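Local coordinates for uncharacterized protein Q64V53_BACFR (Bacteroides fragilis, PDB 2RA8) that is of unknown function but combines a WGR domain with leucine-rich repeats, an architecture consistent with binding other macromolecules, at residues K11-W16 against V78-Y83; S125-G130 against L144-I149; I26-K31 against G36-K41. All blocks are in the same frame, centred on the assembly; numbering follows the deposited sequence.

Contact 1 of 3, residues K11-W16 against V78-Y83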
loop_
_atom_site.group_PDB
_atom_site.type_symbol
_atom_site.label_atom_id
_atom_site.label_comp_id
_atom_site.label_asym_id
_atom_site.label_seq_id
_atom_site.Cartn_x
_atom_site.Cartn_y
_atom_site.Cartn_z
ATOM N N LYS A 11 13.485 -6.074 -2.449
ATOM C CA LYS A 11 12.247 -6.854 -2.510
ATOM C C LYS A 11 11.923 -7.558 -3.814
ATOM O O LYS A 11 11.331 -8.638 -3.795
ATOM C CB LYS A 11 11.075 -5.971 -2.109
ATOM N N SER A 12 12.294 -6.963 -4.947
ATOM C CA SER A 12 12.011 -7.563 -6.254
ATOM C C SER A 12 13.209 -8.132 -6.953
ATOM O O SER A 12 14.259 -7.502 -7.029
ATOM C CB SER A 12 11.372 -6.534 -7.192
ATOM O OG SER A 12 10.156 -6.047 -6.657
ATOM N N GLN A 13 13.043 -9.334 -7.485
ATOM C CA GLN A 13 14.091 -10.024 -8.226
ATOM C C GLN A 13 13.315 -10.628 -9.376
ATOM O O GLN A 13 12.944 -11.799 -9.346
ATOM C CB GLN A 13 14.720 -11.121 -7.356
ATOM C CG GLN A 13 15.426 -10.588 -6.101
ATOM C CD GLN A 13 16.764 -9.923 -6.423
ATOM O OE1 GLN A 13 17.061 -8.820 -5.949
ATOM N NE2 GLN A 13 17.576 -10.598 -7.229
ATOM N N LYS A 14 13.039 -9.820 -10.392
ATOM C CA LYS A 14 12.255 -10.305 -11.512
ATOM C C LYS A 14 12.650 -9.851 -12.890
ATOM O O LYS A 14 13.496 -8.965 -13.055
ATOM C CB LYS A 14 10.770 -9.982 -11.266
ATOM C CG LYS A 14 10.507 -8.655 -10.596
ATOM C CD LYS A 14 9.022 -8.512 -10.241
ATOM C CE LYS A 14 8.756 -7.281 -9.386
ATOM N NZ LYS A 14 9.172 -6.029 -10.072
ATOM N N PHE A 15 12.042 -10.495 -13.889
ATOM C CA PHE A 15 12.278 -10.192 -15.297
ATOM C C PHE A 15 10.971 -9.940 -15.995
ATOM O O PHE A 15 9.900 -10.375 -15.547
ATOM C CB PHE A 15 12.992 -11.352 -16.026
ATOM C CG PHE A 15 12.117 -12.557 -16.252
ATOM C CD1 PHE A 15 11.864 -13.454 -15.218
ATOM C CD2 PHE A 15 11.508 -12.770 -17.483
ATOM C CE1 PHE A 15 11.012 -14.540 -15.408
ATOM C CE2 PHE A 15 10.653 -13.858 -17.678
ATOM C CZ PHE A 15 10.407 -14.740 -16.635
ATOM N N TRP A 16 11.069 -9.244 -17.121
ATOM C CA TRP A 16 9.921 -8.903 -17.940
ATOM C C TRP A 16 10.444 -8.884 -19.352
ATOM O O TRP A 16 11.439 -8.215 -19.634
ATOM C CB TRP A 16 9.392 -7.513 -17.540
ATOM C CG TRP A 16 8.217 -7.013 -18.337
ATOM C CD1 TRP A 16 6.891 -7.255 -18.094
ATOM C CD2 TRP A 16 8.272 -6.173 -19.495
ATOM N NE1 TRP A 16 6.113 -6.612 -19.034
ATOM C CE2 TRP A 16 6.931 -5.943 -19.902
ATOM C CE3 TRP A 16 9.317 -5.588 -20.223
ATOM C CZ2 TRP A 16 6.615 -5.152 -21.013
ATOM C CZ3 TRP A 16 9.002 -4.797 -21.333
ATOM C CH2 TRP A 16 7.654 -4.587 -21.714
ATOM N N VAL A 78 17.696 -15.336 -7.964
ATOM C CA VAL A 78 17.282 -14.379 -6.938
ATOM C C VAL A 78 18.493 -14.113 -6.070
ATOM O O VAL A 78 19.139 -15.049 -5.603
ATOM C CB VAL A 78 16.154 -14.955 -6.041
ATOM C CG1 VAL A 78 15.826 -13.984 -4.922
ATOM C CG2 VAL A 78 14.902 -15.221 -6.874
ATOM N N GLU A 79 18.833 -12.847 -5.859
ATOM C CA GLU A 79 19.985 -12.546 -5.022
ATOM C C GLU A 79 19.660 -11.634 -3.866
ATOM O O GLU A 79 20.551 -11.006 -3.292
ATOM C CB GLU A 79 21.128 -11.945 -5.864
ATOM C CG GLU A 79 20.812 -10.614 -6.477
ATOM C CD GLU A 79 21.987 -10.032 -7.237
ATOM O OE1 GLU A 79 21.964 -8.811 -7.498
ATOM O OE2 GLU A 79 22.923 -10.791 -7.577
ATOM N N ALA A 80 18.377 -11.574 -3.511
ATOM C CA ALA A 80 17.913 -10.767 -2.392
ATOM C C ALA A 80 16.883 -11.562 -1.658
ATOM O O ALA A 80 16.097 -12.288 -2.271
ATOM C CB ALA A 80 17.298 -9.445 -2.885
ATOM N N LYS A 81 16.867 -11.452 -0.339
ATOM C CA LYS A 81 15.880 -12.191 0.408
ATOM C C LYS A 81 15.581 -11.552 1.728
ATOM O O LYS A 81 16.405 -10.830 2.290
ATOM C CB LYS A 81 16.354 -13.638 0.608
ATOM C CG LYS A 81 15.233 -14.616 0.942
ATOM C CD LYS A 81 15.746 -16.047 0.983
ATOM C CE LYS A 81 14.618 -17.035 1.235
ATOM N NZ LYS A 81 15.105 -18.447 1.306
ATOM N N LYS A 82 14.375 -11.807 2.219
ATOM C CA LYS A 82 13.923 -11.282 3.496
ATOM C C LYS A 82 13.722 -12.426 4.462
ATOM O O LYS A 82 13.078 -13.419 4.131
ATOM C CB LYS A 82 12.597 -10.538 3.318
ATOM C CG LYS A 82 11.997 -10.013 4.611
ATOM C CD LYS A 82 10.733 -9.224 4.327
ATOM C CE LYS A 82 10.098 -8.686 5.605
ATOM N NZ LYS A 82 8.974 -7.787 5.255
ATOM N N TYR A 83 14.284 -12.296 5.657
ATOM C CA TYR A 83 14.133 -13.321 6.675
ATOM C C TYR A 83 13.325 -12.743 7.792
ATOM O O TYR A 83 13.697 -11.728 8.388
ATOM C CB TYR A 83 15.486 -13.775 7.210
ATOM C CG TYR A 83 16.344 -14.446 6.173
ATOM C CD1 TYR A 83 17.201 -13.702 5.366
ATOM C CD2 TYR A 83 16.299 -15.823 5.997
ATOM C CE1 TYR A 83 17.997 -14.318 4.409
ATOM C CE2 TYR A 83 17.093 -16.452 5.041
ATOM C CZ TYR A 83 17.937 -15.690 4.258
ATOM O OH TYR A 83 18.733 -16.297 3.329
#
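Gln-13 carries its side of this contact alone, with its CB and CG against Val-78, its CG and amide against Ala-80, and its amide also against Glu-79. The aliphatic part meets Val-78: Gln-13 CG lies 3.6 Å from Val-78 CG1, and Gln-13 CB packs against both branches, 3.9 Å from Val-78 CG1 and 4.1 Å from Val-78 CG2. The two side chains pass each other at a slant, so Val-78 touches CB and CG of the glutamine, short of its amide. Beyond CG the chain turns sharply (chi2 -75°), and this bend swings the amide off Val-78 toward the next two residues. Ala-80 points its methyl toward segment 11-16 and meets the glutamine at this bend: Gln-13 CD comes to rest 3.6 Å from Ala-80 CB, which also touches the methylene before it, 3.9 Å from Gln-13 CG.

The backbones approach closely at one point, where Gln-13 CA and Val-78 CA are 5.6 Å apart, and the strands do not pair here. Strand 13-21 belongs to the antiparallel sheet of the WGR domain, whereas strand 80-83 is the first, outermost strand of the parallel sheet of the leucine-rich repeats. The glutamine therefore bridges two domains through side-chain packing. Val-78 also touches Lys-31 on the neighbouring WGR strand, and the backbone of Glu-79 is hydrogen-bonded to Lys-110, next to strand 111-114.

Glu-79 borders the amide as well as Ala-80 does. Its side chain runs at roughly a right angle to that of Gln-13, with carboxylate and amide planes 38° apart, and Glu-79 CG lies 4.1 Å from Gln-13 CD.

Contact 2 of 3, residues S125-G130 against L144-I149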
loop_
_atom_site.group_PDB
_atom_site.type_symbol
_atom_site.label_atom_id
_atom_site.label_comp_id
_atom_site.label_asym_id
_atom_site.label_seq_id
_atom_site.Cartn_x
_atom_site.Cartn_y
_atom_site.Cartn_z
ATOM N N SER A 125 19.064 -8.023 19.600
ATOM C CA SER A 125 20.389 -8.457 20.061
ATOM C C SER A 125 20.856 -9.802 19.552
ATOM O O SER A 125 22.042 -9.973 19.242
ATOM C CB SER A 125 20.429 -8.484 21.590
ATOM O OG SER A 125 21.302 -7.480 22.067
ATOM N N ASP A 126 19.945 -10.770 19.486
ATOM C CA ASP A 126 20.279 -12.109 19.009
ATOM C C ASP A 126 20.749 -12.067 17.588
ATOM O O ASP A 126 21.681 -12.777 17.204
ATOM C CB ASP A 126 19.059 -13.033 19.087
ATOM C CG ASP A 126 18.856 -13.615 20.464
ATOM O OD1 ASP A 126 18.974 -12.864 21.455
ATOM O OD2 ASP A 126 18.567 -14.827 20.553
ATOM N N ILE A 127 20.090 -11.226 16.794
ATOM C CA ILE A 127 20.414 -11.079 15.383
ATOM C C ILE A 127 21.763 -10.403 15.237
ATOM O O ILE A 127 22.633 -10.886 14.511
ATOM C CB ILE A 127 19.328 -10.249 14.675
ATOM C CG1 ILE A 127 17.922 -10.780 15.067
ATOM C CG2 ILE A 127 19.534 -10.297 13.177
ATOM C CD1 ILE A 127 17.685 -12.243 14.719
ATOM N N ALA A 128 21.955 -9.286 15.929
ATOM C CA ALA A 128 23.233 -8.587 15.846
ATOM C C ALA A 128 24.361 -9.489 16.317
ATOM O O ALA A 128 25.402 -9.586 15.661
ATOM C CB ALA A 128 23.196 -7.322 16.676
ATOM N N ASP A 129 24.156 -10.151 17.455
ATOM C CA ASP A 129 25.155 -11.050 18.027
ATOM C C ASP A 129 25.402 -12.230 17.126
ATOM O O ASP A 129 26.556 -12.608 16.883
ATOM C CB ASP A 129 24.702 -11.554 19.400
ATOM C CG ASP A 129 24.814 -10.489 20.481
ATOM O OD1 ASP A 129 24.473 -9.316 20.208
ATOM O OD2 ASP A 129 25.235 -10.826 21.607
ATOM N N GLY A 130 24.319 -12.818 16.626
ATOM C CA GLY A 130 24.441 -13.956 15.734
ATOM C C GLY A 130 25.287 -13.630 14.514
ATOM O O GLY A 130 26.148 -14.417 14.123
ATOM N N LEU A 144 22.036 -4.348 2.940
ATOM C CA LEU A 144 21.377 -4.728 4.179
ATOM C C LEU A 144 20.220 -3.806 4.496
ATOM O O LEU A 144 20.386 -2.589 4.571
ATOM C CB LEU A 144 22.372 -4.686 5.350
ATOM C CG LEU A 144 21.774 -4.827 6.763
ATOM C CD1 LEU A 144 21.086 -6.186 6.900
ATOM C CD2 LEU A 144 22.870 -4.669 7.811
ATOM N N PHE A 145 19.037 -4.388 4.674
ATOM C CA PHE A 145 17.842 -3.625 5.030
ATOM C C PHE A 145 17.484 -4.190 6.367
ATOM O O PHE A 145 16.903 -5.265 6.458
ATOM C CB PHE A 145 16.705 -3.872 4.015
ATOM C CG PHE A 145 15.418 -3.130 4.315
ATOM C CD1 PHE A 145 15.319 -2.220 5.367
ATOM C CD2 PHE A 145 14.295 -3.359 3.530
ATOM C CE1 PHE A 145 14.109 -1.556 5.626
ATOM C CE2 PHE A 145 13.083 -2.697 3.783
ATOM C CZ PHE A 145 12.995 -1.796 4.831
ATOM N N TRP A 146 17.856 -3.461 7.413
ATOM C CA TRP A 146 17.640 -3.868 8.798
ATOM C C TRP A 146 16.398 -3.260 9.422
ATOM O O TRP A 146 16.305 -2.040 9.560
ATOM C CB TRP A 146 18.882 -3.472 9.626
ATOM C CG TRP A 146 18.887 -3.999 11.029
ATOM C CD1 TRP A 146 18.177 -3.513 12.093
ATOM C CD2 TRP A 146 19.612 -5.135 11.510
ATOM N NE1 TRP A 146 18.418 -4.278 13.209
ATOM C CE2 TRP A 146 19.295 -5.277 12.882
ATOM C CE3 TRP A 146 20.498 -6.041 10.918
ATOM C CZ2 TRP A 146 19.839 -6.299 13.671
ATOM C CZ3 TRP A 146 21.042 -7.058 11.703
ATOM C CH2 TRP A 146 20.709 -7.175 13.069
ATOM N N GLY A 147 15.439 -4.103 9.801
ATOM C CA GLY A 147 14.226 -3.602 10.430
ATOM C C GLY A 147 13.005 -3.425 9.536
ATOM O O GLY A 147 12.209 -2.514 9.744
ATOM N N ASP A 148 12.843 -4.294 8.543
ATOM C CA ASP A 148 11.708 -4.185 7.642
ATOM C C ASP A 148 10.481 -4.716 8.347
ATOM O O ASP A 148 9.993 -5.813 8.057
ATOM C CB ASP A 148 11.985 -4.952 6.356
ATOM C CG ASP A 148 10.893 -4.767 5.313
ATOM O OD1 ASP A 148 10.195 -3.737 5.349
ATOM O OD2 ASP A 148 10.752 -5.648 4.441
ATOM N N ILE A 149 10.002 -3.906 9.289
ATOM C CA ILE A 149 8.841 -4.194 10.130
ATOM C C ILE A 149 7.697 -3.283 9.745
ATOM O O ILE A 149 7.792 -2.065 9.906
ATOM C CB ILE A 149 9.150 -3.904 11.618
ATOM C CG1 ILE A 149 10.533 -4.442 11.992
ATOM C CG2 ILE A 149 8.028 -4.455 12.496
ATOM C CD1 ILE A 149 10.730 -5.895 11.723
#
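Ile-127 of helix 125-132 and Trp-146 of strand 143-146 meet inside the leucine-rich-repeat domain. The helix lies on the connection between the parallel, adjacent strands 111-114 and 143-146, giving a beta-alpha-beta crossover, and the indole spans the gap from sheet to helix. The backbones stay well apart, with 10.2 Å between Ile-127 CA and Trp-146 CA, so the indole does most of the bridging.

The apolar contacts centre on the far corner of the six-membered ring. Ile-127 CG2 reaches Trp-146 CH2 at 3.3 Å, a tight approach, and lies 3.9 Å from Trp-146 CZ3. Behind the methyl, Ile-127 CB stands 3.7 Å from Trp-146 CH2. The isoleucine comes at the indole on a slant. CG2, set anti to the backbone N, makes the closest approach, whereas the CG1 arm leads away from the indole. Trp-146 likewise sends its ring outward from the strand with CG trans to N (chi1 -172°). Ala-128 adds a looser methyl contact, Ala-128 CB to Trp-146 CH2. Ile-114, Leu-164 and Val-167 also pack on Trp-146, making this a buried layer between sheet and helices.

Polar groups play a smaller part. Trp-146 NE1, on the five-membered ring, makes a weak hydrogen bond to Gln-161 OE1. After the strand, the chain turns through an inverse gamma turn centred on Asp-148, in which Ile-149 N donates to Gly-147 O at 2.6 Å. At the helix, the backbone Ala-128 N sits at the indole edge, near the ring plane and 3.8 Å from Trp-146 CH2.

Contact 3 of 3, residues I26-K31 against G36-K41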
loop_
_atom_site.group_PDB
_atom_site.type_symbol
_atom_site.label_atom_id
_atom_site.label_comp_id
_atom_site.label_asym_id
_atom_site.label_seq_id
_atom_site.Cartn_x
_atom_site.Cartn_y
_atom_site.Cartn_z
ATOM N N ILE A 26 3.539 -10.177 -27.118
ATOM C CA ILE A 26 3.726 -11.251 -26.152
ATOM C C ILE A 26 4.631 -10.864 -25.001
ATOM O O ILE A 26 5.821 -10.588 -25.189
ATOM C CB ILE A 26 4.299 -12.500 -26.847
ATOM C CG1 ILE A 26 3.431 -12.855 -28.061
ATOM C CG2 ILE A 26 4.357 -13.665 -25.868
ATOM C CD1 ILE A 26 4.025 -13.916 -28.954
ATOM N N VAL A 27 4.059 -10.856 -23.800
ATOM C CA VAL A 27 4.775 -10.509 -22.579
ATOM C C VAL A 27 4.973 -11.742 -21.727
ATOM O O VAL A 27 4.074 -12.588 -21.604
ATOM C CB VAL A 27 3.983 -9.447 -21.757
ATOM C CG1 VAL A 27 4.495 -9.388 -20.333
ATOM C CG2 VAL A 27 4.111 -8.075 -22.409
ATOM N N ASN A 28 6.159 -11.843 -21.139
ATOM C CA ASN A 28 6.528 -12.952 -20.267
ATOM C C ASN A 28 7.159 -12.319 -19.045
ATOM O O ASN A 28 8.139 -11.575 -19.163
ATOM C CB ASN A 28 7.536 -13.859 -20.984
ATOM C CG ASN A 28 7.960 -15.053 -20.145
ATOM O OD1 ASN A 28 9.059 -15.587 -20.319
ATOM N ND2 ASN A 28 7.089 -15.492 -19.247
ATOM N N TYR A 29 6.607 -12.599 -17.866
ATOM C CA TYR A 29 7.126 -12.026 -16.630
ATOM C C TYR A 29 7.084 -12.948 -15.453
ATOM O O TYR A 29 6.194 -13.790 -15.346
ATOM C CB TYR A 29 6.351 -10.756 -16.258
ATOM C CG TYR A 29 4.907 -10.994 -15.868
ATOM C CD1 TYR A 29 3.940 -11.283 -16.829
ATOM C CD2 TYR A 29 4.513 -10.947 -14.531
ATOM C CE1 TYR A 29 2.609 -11.523 -16.465
ATOM C CE2 TYR A 29 3.187 -11.185 -14.154
ATOM C CZ TYR A 29 2.246 -11.472 -15.127
ATOM O OH TYR A 29 0.941 -11.706 -14.757
ATOM N N GLY A 30 8.033 -12.771 -14.539
ATOM C CA GLY A 30 8.083 -13.604 -13.351
ATOM C C GLY A 30 9.344 -13.386 -12.534
ATOM O O GLY A 30 10.146 -12.494 -12.831
ATOM N N LYS A 31 9.512 -14.200 -11.496
ATOM C CA LYS A 31 10.676 -14.119 -10.628
ATOM C C LYS A 31 11.864 -14.670 -11.372
ATOM O O LYS A 31 11.734 -15.633 -12.137
ATOM C CB LYS A 31 10.431 -14.943 -9.353
ATOM C CG LYS A 31 11.529 -14.854 -8.301
ATOM C CD LYS A 31 11.224 -15.730 -7.089
ATOM C CE LYS A 31 9.997 -15.250 -6.329
ATOM N NZ LYS A 31 9.689 -16.140 -5.175
ATOM N N GLY A 36 7.954 -18.083 -15.282
ATOM C CA GLY A 36 7.039 -16.963 -15.160
ATOM C C GLY A 36 5.721 -17.186 -15.886
ATOM O O GLY A 36 5.374 -18.318 -16.226
ATOM N N GLN A 37 4.989 -16.101 -16.120
ATOM C CA GLN A 37 3.691 -16.162 -16.792
ATOM C C GLN A 37 3.761 -15.514 -18.148
ATOM O O GLN A 37 4.726 -14.817 -18.464
ATOM C CB GLN A 37 2.637 -15.433 -15.961
ATOM C CG GLN A 37 2.615 -15.836 -14.493
ATOM C CD GLN A 37 1.821 -14.867 -13.638
ATOM O OE1 GLN A 37 2.340 -14.305 -12.678
ATOM N NE2 GLN A 37 0.555 -14.669 -13.984
ATOM N N THR A 38 2.732 -15.732 -18.958
ATOM C CA THR A 38 2.685 -15.154 -20.293
ATOM C C THR A 38 1.358 -14.537 -20.601
ATOM O O THR A 38 0.309 -15.117 -20.326
ATOM C CB THR A 38 3.007 -16.210 -21.367
ATOM O OG1 THR A 38 4.370 -16.629 -21.222
ATOM C CG2 THR A 38 2.797 -15.637 -22.765
ATOM N N GLN A 39 1.405 -13.340 -21.174
ATOM C CA GLN A 39 0.211 -12.608 -21.549
ATOM C C GLN A 39 0.342 -12.246 -23.002
ATOM O O GLN A 39 1.393 -11.770 -23.445
ATOM C CB GLN A 39 0.067 -11.338 -20.704
ATOM C CG GLN A 39 0.042 -11.593 -19.204
ATOM C CD GLN A 39 -0.107 -10.321 -18.392
ATOM O OE1 GLN A 39 0.585 -9.333 -18.635
ATOM N NE2 GLN A 39 -1.007 -10.341 -17.412
ATOM N N VAL A 40 -0.721 -12.497 -23.757
ATOM C CA VAL A 40 -0.749 -12.196 -25.178
ATOM C C VAL A 40 -1.873 -11.232 -25.441
ATOM O O VAL A 40 -2.989 -11.399 -24.939
ATOM C CB VAL A 40 -0.965 -13.472 -25.992
ATOM C CG1 VAL A 40 -0.840 -13.170 -27.480
ATOM C CG2 VAL A 40 0.041 -14.531 -25.555
ATOM N N LYS A 41 -1.589 -10.201 -26.222
ATOM C CA LYS A 41 -2.597 -9.197 -26.527
ATOM C C LYS A 41 -2.600 -8.914 -27.997
ATOM O O LYS A 41 -1.578 -8.519 -28.566
ATOM C CB LYS A 41 -2.303 -7.918 -25.732
ATOM C CG LYS A 41 -3.408 -6.888 -25.748
ATOM C CD LYS A 41 -3.342 -5.962 -24.526
ATOM C CE LYS A 41 -2.025 -5.185 -24.416
ATOM N NZ LYS A 41 -0.875 -5.970 -23.851
#
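Tyr-29 packs against both Gln-37 and Gln-39 on one face of a beta hairpin of strands 24-31 and 37-42. Gln-37 CB sits over a face of the ring, 3.9 Å from Tyr-29 CE1. Gln-39 approaches at a slant, its CD 3.5 Å from the same CE1 and its amide plane 59° from the ring.

On the opposite face Asn-28 reaches across to the partner backbone. With the side chain swung away from its own N (chi1 -179°), Asn-28 ND2 donates to Gln-37 O at 2.6 Å. That oxygen lies in the asparagine's amide plane, but the donor stands above the carbonyl plane. Tyr-29 N binds the same oxygen from the other face at 3.0 Å, so two N-H groups clasp it.

The antiparallel ladder sets this register: Gln-37 N donates to Tyr-29 O at 2.7 Å, and Val-27 and Gln-39 exchange a reciprocal pair. Asn-28 ND2 also bonds Asp-35 O in the turn. Farther out, Tyr-29 OH is hydrogen-bonded to Glu-153 O of the second subunit, whose Tyr-87 OH pairs with Gly-36 N. Asn-28 thus ties strand 24-31 to the strand opposite and to the turn, while the tyrosine hydroxyl ties its face of the hairpin to the second subunit.

How the contacts relate
From the N terminus, residues 11-16 open contact 1, and before it closes the chain makes the short hairpin of contact 3, between 26-31 and 36-41. Contact 1 then closes at 78-83, so its long loop encloses contact 3 and most of the WGR domain. Contact 2 follows in series within the leucine-rich repeats, its centre about 36 Å from that of contact 3. Contacts 1 and 3 share the antiparallel sheet, where Phe-15 N probably bonds Gly-30 O, and both touch the second subunit. Contacts 1 and 2 share the parallel sheet and meet through the salt bridge Lys-82 to Asp-148. Contact 1 thus links the two domains.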